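Local structure of putative peptide ABC-transport system periplasmic peptide-binding protein (Campylobacter jejuni, 4OEV) at residues Pro48-Ser53 against Asp69-His74; Lys195-Pro200 against Gly210-Ala215; Gln402-Asn407 against Phe413-Asp418; Arg429-Leu434 against Lys438-Asp443. The protein binds nickel(II) outside the cytoplasm and probably hands it to an ABC importer, within a family generally assigned to peptide transport. All blocks are in the same frame, centred on the assembly; numbering follows the deposited sequence.

The four contacts follow one another along the chain, each closing before the next opens. They belong to a solute-binding protein of family 5. Contact 1 lies at the base of the hairpin of strands 51-56 and 62-67. Contact 2 flanks helix 200-208 and joins the ends of two different sheets. Its centre is about 32 Å from that of contact 1. Contacts 3 and 4 are the nearest pair, centres about 23 Å and nearest atoms about 7 Å apart. Helix 419-429 starts at contact 3 and ends at contact 4. Contact 2 lies across the chain's centre from both. Each joins pieces of chain 4 to 16 residues apart, a local closure of its own part.

Contact 1 (Pro48-Ser53 against Asp69-His74); sequences PDLAKS and DDVLWH
Lys52 and Asp69 face each other with opposite charges, yet they stop short of a salt bridge. Lys52 NZ lies 4.1 Å from Asp69 OD1, and no hydrogen bond joins the two segments. The contact sits at the base of a beta hairpin of strands 51-56 and 62-67, the first of which is an outer strand of a four-stranded antiparallel sheet. Lys52 and Ser53 both face Phe66 and form a classic beta bulge. The Lys52 chain is extended beyond CG and crosses Asp69 obliquely. At this separation, on an exposed surface, the attraction is probably weak. Asp70 is placed differently: its OD2 forms a salt bridge with Arg68, the residue next to Asp69.

The second touch is apolar and buried. Leu50 and Val71 meet at about a right angle. Only one methyl of Leu50, CD2, makes the approach. Val71 has CG1 anti to its backbone N (chi1 175°) and CG2 beside that N, and this turns both methyls toward Leu50. A backbone hydrogen bond ties Leu50 to Arg68. Further along the loop that leads to helix 81-92, Trp73 NE1 bonds Asp83 OD2. The backbone N of Asp69 is buried by the contact and has no partner in the model. At the apolar end Leu50 CD2 touches both methyls of Val71 almost equally, 3.7 Å from CG1 and 3.8 Å from CG2.

Contact 2 (Lys195-Pro200 against Gly210-Ala215); sequences KHIFDP and GKIDAA
Ile212 meets two residues of segment 195-200 with two different branches. Its CG2 takes the side of Lys195, where it lies 3.9 Å from CD. Its other branch points to Ile197, and the two CD1 atoms of Ile212 and Ile197 come within 4.3 Å. The division follows from chi1 of Ile212 (58°), which puts CG1 between the backbone N and the carbonyl carbon and leaves CG2 anti to that carbonyl carbon. Lys195 has CG opposite its own backbone N (chi1 -166°), and the rest of the chain runs straight. It crosses Ile212 at about a right angle and touches it with its aliphatic part. Ile197 holds CG1 beside its N, with CD1 extended from it (chi2 177°).

The two segments flank helix 200-208. Asp199 is the N-cap before the helix, and Gly210 is the C-prime residue of the Schellman motif that ends it. Lys195 is the last but one residue of strand 191-196, which pairs with strand 6-11. Segment 210-215 leads into strand 214-216 of another sheet. Ile8 and Ala10 of strand 6-11 also touch Ile212.

Lys195 NZ and Lys211 NZ are 4.5 Å apart. Lys195 NZ is in a salt bridge with Glu206 of the helix, and the Lys211 side chain touches the same residue. The carboxylate probably eases the repulsion between the two amines, while the hydrocarbon parts of Lys195, Ile197 and Ile212 make the packing.

Contact 3 (Gln402-Asn407 against Phe413-Asp418); sequences QDSALN and FGHYHD
Asp403 opens the contact, and its carboxylate is held by two histidines of segment 413-418. It also makes an Asx turn, because OD1 accepts from Ala405 N at 3.0 Å. CG lies anti to the backbone N (chi1 -172°), which sends the carboxylate across to the second segment. His415 ND1 donates to OD1 of Asp403 at 2.5 Å in a nearly straight bond of 170°. His415 ND1 meets OD1 on the syn side but well out of the carboxylate plane, and Ala405 N comes from the opposite face. His417 NE2 donates to OD2 of Asp403 at 2.6 Å, along the anti lone pair. The His417 ring stands 63° from the carboxylate. Three donors thus fix the group and would favour its charged form. His415 NE2 also bonds Ser375 O, consistent with a protonated, positive ring.

Next, Ser404 sets OG 3.2 Å from Phe413 CD1, at the edge of that ring. The nearest atoms of the Phe413 side chain and the bound oxalate are about 4 Å apart. Ala405 then brings its CB obliquely to His415 CE1, at 3.8 Å.

Both segments lie in the long loop between helices 395-398 and 419-429. Asp418 closes it as the N-cap of the second helix. The turn closes back on Asp403, whose O receives Leu406 N at 3.1 Å and Asn407 N at 2.9 Å.

Contact 4 (Arg429-Leu434 against Lys438-Asp443); sequences RNTSNL and KKYYKD
Tyr440 meets Thr431 at the edge of its ring, not over a face. Thr431 OG1 lies near the ring plane, 3.4 Å from Tyr440 CE2, and the two side chains cross at about a right angle. Asp443 OD2 also lies at the ring edge, in plane; it forms a salt bridge with Lys439 NZ at 3.0 Å. A water donates to Thr431 OG1 at 3.0 Å and has a weak link to Tyr440 OH. The same OG1 bonds Lys427 O, so this hydroxyl is shared between the end of helix 419-429 and the water. It sits there because chi1 of Thr431 (-58°) puts OG1 beside the backbone N. Tyr441 packs on Leu425 and Ala428 of helix 419-429, with its OH 4.2 Å from Arg429 N and not bonded to it.

These residues close a helical hairpin: helix 419-429 ends at Arg429, a short loop turns, and helix 434-450 runs back. Asn433 is the N-cap of the second helix. Arg429 points its charge out of the contact, to Asp391 and Glu105 in salt bridges.

In the first turn of helix 434-450, Lys438 N makes the usual i to i+4 helical bond to Leu434 O, at 2.9 Å. The extended Lys438 chain passes at a slant over Leu434, with CE 4.0 Å from Leu434 CG.

Contact 1 (Pro48-Ser53 against Asp69-His74)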
# COMPACT_ATOMS: atom_id res chain seq x y z
N PRO A 48 4.46 18.32 12.08
CA PRO A 48 3.67 18.09 13.30
C PRO A 48 2.19 18.00 12.99
O PRO A 48 1.69 18.70 12.08
CB PRO A 48 3.98 19.32 14.16
CG PRO A 48 5.22 19.89 13.61
CD PRO A 48 5.29 19.53 12.16
N ASP A 49 1.47 17.15 13.72
CA ASP A 49 0.03 17.12 13.57
C ASP A 49 -0.59 17.15 14.96
O ASP A 49 -0.69 18.22 15.54
CB ASP A 49 -0.47 15.91 12.76
CG ASP A 49 -1.94 16.07 12.38
OD1 ASP A 49 -2.56 17.02 12.96
OD2 ASP A 49 -2.48 15.28 11.56
N LEU A 50 -0.96 16.02 15.54
CA LEU A 50 -1.47 16.07 16.91
C LEU A 50 -0.34 16.39 17.86
O LEU A 50 -0.56 16.97 18.96
CB LEU A 50 -2.15 14.77 17.32
CG LEU A 50 -3.52 14.49 16.71
CD1 LEU A 50 -4.00 13.09 17.16
CD2 LEU A 50 -4.54 15.57 17.05
N ALA A 51 0.88 16.05 17.47
CA ALA A 51 2.04 16.39 18.30
C ALA A 51 2.67 17.71 17.82
O ALA A 51 2.88 17.87 16.61
CB ALA A 51 3.06 15.27 18.28
N LYS A 52 2.93 18.65 18.74
CA LYS A 52 3.57 19.93 18.40
C LYS A 52 5.07 19.80 18.07
O LYS A 52 5.58 20.49 17.18
CB LYS A 52 3.44 20.96 19.59
CG LYS A 52 2.01 21.36 19.98
CD LYS A 52 1.96 22.39 21.16
CE LYS A 52 0.58 23.13 21.19
NZ LYS A 52 0.45 24.33 22.09
N SER A 53 5.80 18.96 18.83
CA SER A 53 7.22 18.70 18.58
C SER A 53 7.69 17.44 19.30
O SER A 53 6.93 16.78 20.01
CB SER A 53 8.10 19.85 19.03
OG SER A 53 8.27 19.86 20.45
N ASP A 69 -2.59 21.03 23.03
CA ASP A 69 -3.57 20.90 24.11
C ASP A 69 -4.96 21.31 23.65
O ASP A 69 -5.94 21.16 24.37
CB ASP A 69 -3.14 21.68 25.37
CG ASP A 69 -2.83 23.14 25.11
OD1 ASP A 69 -3.12 23.67 24.02
OD2 ASP A 69 -2.30 23.78 26.04
N ASP A 70 -5.05 21.72 22.39
CA ASP A 70 -6.29 22.31 21.88
C ASP A 70 -7.10 21.40 20.96
O ASP A 70 -7.89 21.87 20.14
CB ASP A 70 -5.96 23.61 21.13
CG ASP A 70 -5.14 23.38 19.89
OD1 ASP A 70 -4.53 22.29 19.74
OD2 ASP A 70 -5.10 24.30 19.03
N VAL A 71 -6.92 20.08 21.08
CA VAL A 71 -7.63 19.16 20.20
C VAL A 71 -8.84 18.49 20.85
O VAL A 71 -8.77 18.06 22.00
CB VAL A 71 -6.66 18.07 19.69
CG1 VAL A 71 -7.42 17.02 18.86
CG2 VAL A 71 -5.50 18.71 18.92
N LEU A 72 -9.95 18.46 20.13
CA LEU A 72 -11.11 17.69 20.54
C LEU A 72 -11.31 16.45 19.64
O LEU A 72 -11.10 16.54 18.43
CB LEU A 72 -12.38 18.52 20.48
CG LEU A 72 -12.77 19.43 21.66
CD1 LEU A 72 -11.62 19.58 22.67
CD2 LEU A 72 -13.28 20.74 21.11
N TRP A 73 -11.72 15.34 20.25
CA TRP A 73 -12.35 14.20 19.58
C TRP A 73 -13.70 14.66 19.04
O TRP A 73 -14.23 15.65 19.49
CB TRP A 73 -12.56 13.03 20.54
CG TRP A 73 -11.31 12.40 21.07
CD1 TRP A 73 -10.76 12.56 22.32
CD2 TRP A 73 -10.46 11.50 20.36
NE1 TRP A 73 -9.61 11.80 22.43
CE2 TRP A 73 -9.40 11.15 21.24
CE3 TRP A 73 -10.48 10.97 19.06
CZ2 TRP A 73 -8.38 10.27 20.86
CZ3 TRP A 73 -9.46 10.09 18.68
CH2 TRP A 73 -8.42 9.76 19.56
N HIS A 74 -14.28 13.91 18.11
CA HIS A 74 -15.54 14.28 17.49
C HIS A 74 -16.72 14.31 18.48
O HIS A 74 -17.77 14.85 18.14
CB HIS A 74 -15.84 13.34 16.32
CG HIS A 74 -14.85 13.46 15.22
ND1 HIS A 74 -14.64 12.46 14.27
CD2 HIS A 74 -13.99 14.46 14.91
CE1 HIS A 74 -13.69 12.85 13.44
NE2 HIS A 74 -13.28 14.06 13.80

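Contact 2 (Lys195-Pro200 against Gly210-Ala215)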
# COMPACT_ATOMS: atom_id res chain seq x y z
N LYS A 195 -17.36 6.66 -2.24
CA LYS A 195 -18.12 5.62 -2.88
C LYS A 195 -17.20 4.46 -3.27
O LYS A 195 -16.09 4.65 -3.79
CB LYS A 195 -18.84 6.20 -4.10
CG LYS A 195 -19.91 5.32 -4.66
CD LYS A 195 -20.77 6.09 -5.69
CE LYS A 195 -21.73 5.12 -6.33
NZ LYS A 195 -22.67 5.80 -7.25
N HIS A 196 -17.66 3.25 -2.99
CA HIS A 196 -16.86 2.07 -3.26
C HIS A 196 -17.01 1.63 -4.70
O HIS A 196 -18.00 0.98 -5.05
CB HIS A 196 -17.25 0.91 -2.35
CG HIS A 196 -16.47 -0.35 -2.62
ND1 HIS A 196 -17.06 -1.59 -2.67
CD2 HIS A 196 -15.14 -0.55 -2.84
CE1 HIS A 196 -16.13 -2.51 -2.94
NE2 HIS A 196 -14.96 -1.90 -3.04
N ILE A 197 -16.03 1.95 -5.54
CA ILE A 197 -16.08 1.51 -6.96
C ILE A 197 -14.77 0.89 -7.35
O ILE A 197 -13.79 1.61 -7.63
CB ILE A 197 -16.43 2.69 -7.91
CG1 ILE A 197 -17.78 3.30 -7.53
CG2 ILE A 197 -16.45 2.20 -9.38
CD1 ILE A 197 -18.17 4.54 -8.38
N PHE A 198 -14.72 -0.45 -7.39
CA PHE A 198 -13.44 -1.13 -7.58
C PHE A 198 -13.13 -1.44 -9.05
O PHE A 198 -12.09 -2.03 -9.35
CB PHE A 198 -13.38 -2.41 -6.70
CG PHE A 198 -14.14 -3.64 -7.24
CD1 PHE A 198 -15.17 -3.55 -8.18
CD2 PHE A 198 -13.81 -4.92 -6.75
CE1 PHE A 198 -15.84 -4.69 -8.63
CE2 PHE A 198 -14.48 -6.06 -7.20
CZ PHE A 198 -15.50 -5.95 -8.15
N ASP A 199 -14.02 -1.02 -9.96
CA ASP A 199 -13.83 -1.22 -11.40
C ASP A 199 -13.86 0.16 -12.08
O ASP A 199 -14.87 0.84 -12.01
CB ASP A 199 -14.92 -2.13 -11.96
CG ASP A 199 -14.75 -2.44 -13.46
OD1 ASP A 199 -15.12 -3.57 -13.85
OD2 ASP A 199 -14.26 -1.58 -14.23
N PRO A 200 -12.72 0.59 -12.67
CA PRO A 200 -12.55 1.93 -13.25
C PRO A 200 -13.46 2.20 -14.48
O PRO A 200 -13.74 3.37 -14.81
CB PRO A 200 -11.08 1.95 -13.68
CG PRO A 200 -10.74 0.43 -13.94
CD PRO A 200 -11.54 -0.28 -12.89
N GLY A 210 -22.22 12.21 -14.03
CA GLY A 210 -22.30 13.12 -12.90
C GLY A 210 -22.65 12.52 -11.56
O GLY A 210 -23.09 13.22 -10.65
N LYS A 211 -22.46 11.21 -11.43
CA LYS A 211 -22.74 10.54 -10.16
C LYS A 211 -21.60 10.68 -9.13
O LYS A 211 -21.81 10.51 -7.92
CB LYS A 211 -23.03 9.06 -10.41
CG LYS A 211 -24.47 8.76 -10.77
CD LYS A 211 -24.59 7.38 -11.40
CE LYS A 211 -26.01 6.87 -11.36
NZ LYS A 211 -26.15 6.09 -10.09
N ILE A 212 -20.41 10.99 -9.63
CA ILE A 212 -19.26 11.22 -8.74
C ILE A 212 -18.45 12.40 -9.26
O ILE A 212 -18.54 12.75 -10.44
CB ILE A 212 -18.33 9.97 -8.61
CG1 ILE A 212 -17.81 9.52 -9.95
CG2 ILE A 212 -19.07 8.82 -7.95
CD1 ILE A 212 -16.79 8.29 -9.86
N ASP A 213 -17.66 13.01 -8.38
CA ASP A 213 -16.87 14.19 -8.70
C ASP A 213 -15.46 13.87 -9.14
O ASP A 213 -14.83 14.68 -9.80
CB ASP A 213 -16.75 15.13 -7.47
CG ASP A 213 -18.03 15.87 -7.19
OD1 ASP A 213 -18.57 16.50 -8.13
OD2 ASP A 213 -18.48 15.87 -6.01
N ALA A 214 -14.95 12.73 -8.70
CA ALA A 214 -13.54 12.37 -8.90
C ALA A 214 -13.34 10.89 -8.73
O ALA A 214 -14.02 10.27 -7.91
CB ALA A 214 -12.64 13.13 -7.92
N ALA A 215 -12.35 10.36 -9.46
CA ALA A 215 -11.91 8.97 -9.34
C ALA A 215 -10.51 8.82 -9.93
O ALA A 215 -10.12 9.60 -10.83
CB ALA A 215 -12.85 8.02 -10.04

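Contact 3 (Gln402-Asn407 against Phe413-Asp418)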
# COMPACT_ATOMS: atom_id res chain seq x y z
N GLN A 402 6.26 -13.13 8.22
CA GLN A 402 5.08 -12.44 7.71
C GLN A 402 4.41 -13.23 6.60
O GLN A 402 3.50 -12.73 5.94
CB GLN A 402 5.54 -11.05 7.23
CG GLN A 402 6.27 -10.33 8.32
CD GLN A 402 5.35 -9.95 9.45
OE1 GLN A 402 4.34 -9.32 9.20
NE2 GLN A 402 5.69 -10.33 10.72
N ASP A 403 4.89 -14.46 6.40
CA ASP A 403 4.19 -15.44 5.63
C ASP A 403 2.75 -15.55 6.10
O ASP A 403 2.50 -15.77 7.29
CB ASP A 403 4.93 -16.80 5.75
CG ASP A 403 4.39 -17.89 4.81
OD1 ASP A 403 3.18 -17.91 4.47
OD2 ASP A 403 5.23 -18.75 4.44
N SER A 404 1.80 -15.34 5.19
CA SER A 404 0.39 -15.24 5.59
C SER A 404 -0.26 -16.55 5.92
O SER A 404 -1.42 -16.56 6.41
CB SER A 404 -0.41 -14.50 4.53
OG SER A 404 -0.47 -15.19 3.29
N ALA A 405 0.40 -17.68 5.62
CA ALA A 405 -0.15 -18.97 6.04
C ALA A 405 0.06 -19.15 7.55
O ALA A 405 -0.68 -19.89 8.19
CB ALA A 405 0.51 -20.18 5.26
N LEU A 406 1.04 -18.43 8.11
CA LEU A 406 1.32 -18.51 9.55
C LEU A 406 0.82 -17.28 10.35
O LEU A 406 0.27 -17.38 11.45
CB LEU A 406 2.82 -18.64 9.70
CG LEU A 406 3.45 -18.45 11.05
CD1 LEU A 406 3.32 -19.74 11.78
CD2 LEU A 406 4.93 -17.99 10.87
N ASN A 407 0.86 -16.13 9.69
CA ASN A 407 0.66 -14.83 10.35
C ASN A 407 -0.56 -14.19 9.73
O ASN A 407 -0.51 -13.76 8.59
CB ASN A 407 1.93 -13.97 10.11
CG ASN A 407 1.90 -12.65 10.87
OD1 ASN A 407 0.83 -12.22 11.31
ND2 ASN A 407 3.05 -11.96 10.94
N PHE A 413 2.32 -13.13 0.75
CA PHE A 413 1.34 -14.02 0.26
C PHE A 413 1.90 -15.18 -0.59
O PHE A 413 1.17 -16.15 -0.78
CB PHE A 413 0.29 -13.25 -0.55
CG PHE A 413 -0.52 -12.25 0.29
CD1 PHE A 413 -0.66 -12.43 1.63
CD2 PHE A 413 -1.22 -11.22 -0.31
CE1 PHE A 413 -1.42 -11.51 2.42
CE2 PHE A 413 -1.99 -10.33 0.47
CZ PHE A 413 -2.08 -10.49 1.80
N GLY A 414 3.14 -15.03 -1.09
CA GLY A 414 3.81 -16.05 -1.88
C GLY A 414 4.59 -17.04 -1.03
O GLY A 414 5.13 -18.01 -1.56
N HIS A 415 4.61 -16.82 0.28
CA HIS A 415 5.29 -17.76 1.19
C HIS A 415 6.75 -17.79 0.91
O HIS A 415 7.39 -18.85 0.84
CB HIS A 415 4.67 -19.15 1.08
CG HIS A 415 3.18 -19.08 1.08
ND1 HIS A 415 2.45 -18.62 2.16
CD2 HIS A 415 2.28 -19.33 0.09
CE1 HIS A 415 1.16 -18.60 1.85
NE2 HIS A 415 1.04 -19.03 0.59
N TYR A 416 7.28 -16.60 0.74
CA TYR A 416 8.71 -16.43 0.40
C TYR A 416 9.57 -16.50 1.66
O TYR A 416 9.28 -15.78 2.59
CB TYR A 416 8.89 -15.08 -0.25
CG TYR A 416 10.32 -14.71 -0.63
CD1 TYR A 416 11.00 -15.41 -1.63
CD2 TYR A 416 10.94 -13.63 -0.06
CE1 TYR A 416 12.30 -15.04 -2.01
CE2 TYR A 416 12.21 -13.24 -0.43
CZ TYR A 416 12.90 -13.95 -1.41
OH TYR A 416 14.21 -13.51 -1.75
N HIS A 417 10.60 -17.35 1.70
CA HIS A 417 11.49 -17.44 2.89
C HIS A 417 12.93 -17.33 2.45
O HIS A 417 13.45 -18.25 1.82
CB HIS A 417 11.27 -18.76 3.62
CG HIS A 417 9.92 -18.89 4.24
ND1 HIS A 417 9.73 -19.07 5.60
CD2 HIS A 417 8.68 -18.88 3.69
CE1 HIS A 417 8.43 -19.15 5.85
NE2 HIS A 417 7.77 -19.03 4.71
N ASP A 418 13.58 -16.21 2.72
CA ASP A 418 15.01 -16.02 2.36
C ASP A 418 15.78 -15.48 3.53
O ASP A 418 15.39 -14.44 4.10
CB ASP A 418 15.17 -15.06 1.20
CG ASP A 418 16.59 -14.94 0.72
OD1 ASP A 418 17.36 -14.07 1.19
OD2 ASP A 418 16.97 -15.77 -0.15

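Contact 4 (Arg429-Leu434 against Lys438-Asp443)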
# COMPACT_ATOMS: atom_id res chain seq x y z
N ARG A 429 15.89 -1.88 9.56
CA ARG A 429 14.82 -1.19 10.27
C ARG A 429 15.23 -0.81 11.70
O ARG A 429 14.65 0.12 12.32
CB ARG A 429 13.54 -2.07 10.29
CG ARG A 429 13.57 -3.22 11.26
CD ARG A 429 12.52 -4.24 10.90
NE ARG A 429 11.15 -3.69 10.76
CZ ARG A 429 10.15 -3.99 11.60
NH1 ARG A 429 8.92 -3.52 11.40
NH2 ARG A 429 10.35 -4.78 12.65
N ASN A 430 16.22 -1.53 12.24
CA ASN A 430 16.69 -1.23 13.62
C ASN A 430 18.06 -0.54 13.70
O ASN A 430 18.71 -0.60 14.75
CB ASN A 430 16.75 -2.51 14.46
CG ASN A 430 15.38 -3.15 14.64
OD1 ASN A 430 15.23 -4.37 14.44
ND2 ASN A 430 14.37 -2.35 14.97
N THR A 431 18.49 0.13 12.64
CA THR A 431 19.74 0.91 12.67
C THR A 431 19.45 2.38 12.43
O THR A 431 18.78 2.73 11.45
CB THR A 431 20.77 0.50 11.62
OG1 THR A 431 21.10 -0.89 11.76
CG2 THR A 431 22.04 1.36 11.77
N SER A 432 19.97 3.25 13.30
CA SER A 432 19.73 4.70 13.22
C SER A 432 20.48 5.43 12.10
O SER A 432 19.91 6.31 11.45
CB SER A 432 20.09 5.37 14.56
OG SER A 432 19.11 5.05 15.53
N ASN A 433 21.74 5.08 11.87
CA ASN A 433 22.57 5.81 10.90
C ASN A 433 22.08 5.60 9.46
O ASN A 433 21.98 4.45 8.96
CB ASN A 433 24.02 5.37 11.04
CG ASN A 433 24.93 6.07 10.05
OD1 ASN A 433 25.33 5.50 9.04
ND2 ASN A 433 25.29 7.31 10.36
N LEU A 434 21.71 6.70 8.80
CA LEU A 434 21.12 6.63 7.46
C LEU A 434 21.98 5.83 6.49
O LEU A 434 21.47 4.97 5.77
CB LEU A 434 20.89 8.03 6.90
CG LEU A 434 20.23 8.27 5.53
CD1 LEU A 434 18.85 7.68 5.43
CD2 LEU A 434 20.19 9.75 5.18
N LYS A 438 21.12 2.43 4.39
CA LYS A 438 21.19 2.27 2.96
C LYS A 438 21.98 1.01 2.60
O LYS A 438 21.61 0.30 1.67
CB LYS A 438 21.82 3.50 2.34
CG LYS A 438 20.91 4.70 2.45
CD LYS A 438 21.43 5.84 1.63
CE LYS A 438 20.52 7.01 1.76
NZ LYS A 438 21.16 8.24 1.21
N LYS A 439 23.02 0.71 3.38
CA LYS A 439 23.84 -0.48 3.16
C LYS A 439 23.01 -1.75 3.28
O LYS A 439 23.10 -2.64 2.44
CB LYS A 439 24.99 -0.53 4.15
CG LYS A 439 25.92 -1.71 3.97
CD LYS A 439 26.65 -2.03 5.30
CE LYS A 439 27.35 -3.41 5.28
NZ LYS A 439 26.49 -4.59 4.84
N TYR A 440 22.21 -1.84 4.32
CA TYR A 440 21.37 -3.00 4.56
C TYR A 440 20.26 -3.14 3.51
O TYR A 440 19.92 -4.25 3.06
CB TYR A 440 20.80 -2.90 5.96
CG TYR A 440 21.89 -2.99 7.03
CD1 TYR A 440 22.98 -3.85 6.89
CD2 TYR A 440 21.82 -2.21 8.17
CE1 TYR A 440 23.97 -3.95 7.89
CE2 TYR A 440 22.80 -2.28 9.17
CZ TYR A 440 23.86 -3.16 9.02
OH TYR A 440 24.80 -3.21 10.01
N TYR A 441 19.68 -2.01 3.11
CA TYR A 441 18.69 -2.03 2.02
C TYR A 441 19.39 -2.47 0.74
O TYR A 441 18.81 -3.20 -0.03
CB TYR A 441 18.01 -0.65 1.86
CG TYR A 441 17.01 -0.47 2.95
CD1 TYR A 441 16.05 -1.46 3.17
CD2 TYR A 441 17.07 0.60 3.84
CE1 TYR A 441 15.16 -1.37 4.18
CE2 TYR A 441 16.18 0.70 4.88
CZ TYR A 441 15.21 -0.29 5.03
OH TYR A 441 14.30 -0.24 6.04
N LYS A 442 20.66 -2.10 0.54
CA LYS A 442 21.36 -2.65 -0.62
C LYS A 442 21.49 -4.18 -0.52
O LYS A 442 21.22 -4.90 -1.49
CB LYS A 442 22.74 -2.01 -0.79
CG LYS A 442 23.52 -2.56 -1.98
CD LYS A 442 24.99 -2.17 -1.88
CE LYS A 442 25.73 -2.32 -3.20
NZ LYS A 442 26.04 -3.76 -3.54
N ASP A 443 21.84 -4.71 0.66
CA ASP A 443 21.87 -6.16 0.88
C ASP A 443 20.51 -6.80 0.56
O ASP A 443 20.41 -7.83 -0.12
CB ASP A 443 22.25 -6.48 2.34
CG ASP A 443 23.70 -6.17 2.65
OD1 ASP A 443 24.51 -6.10 1.71
OD2 ASP A 443 24.04 -5.98 3.84
O HOH W 1 23.48 -2.34 12.95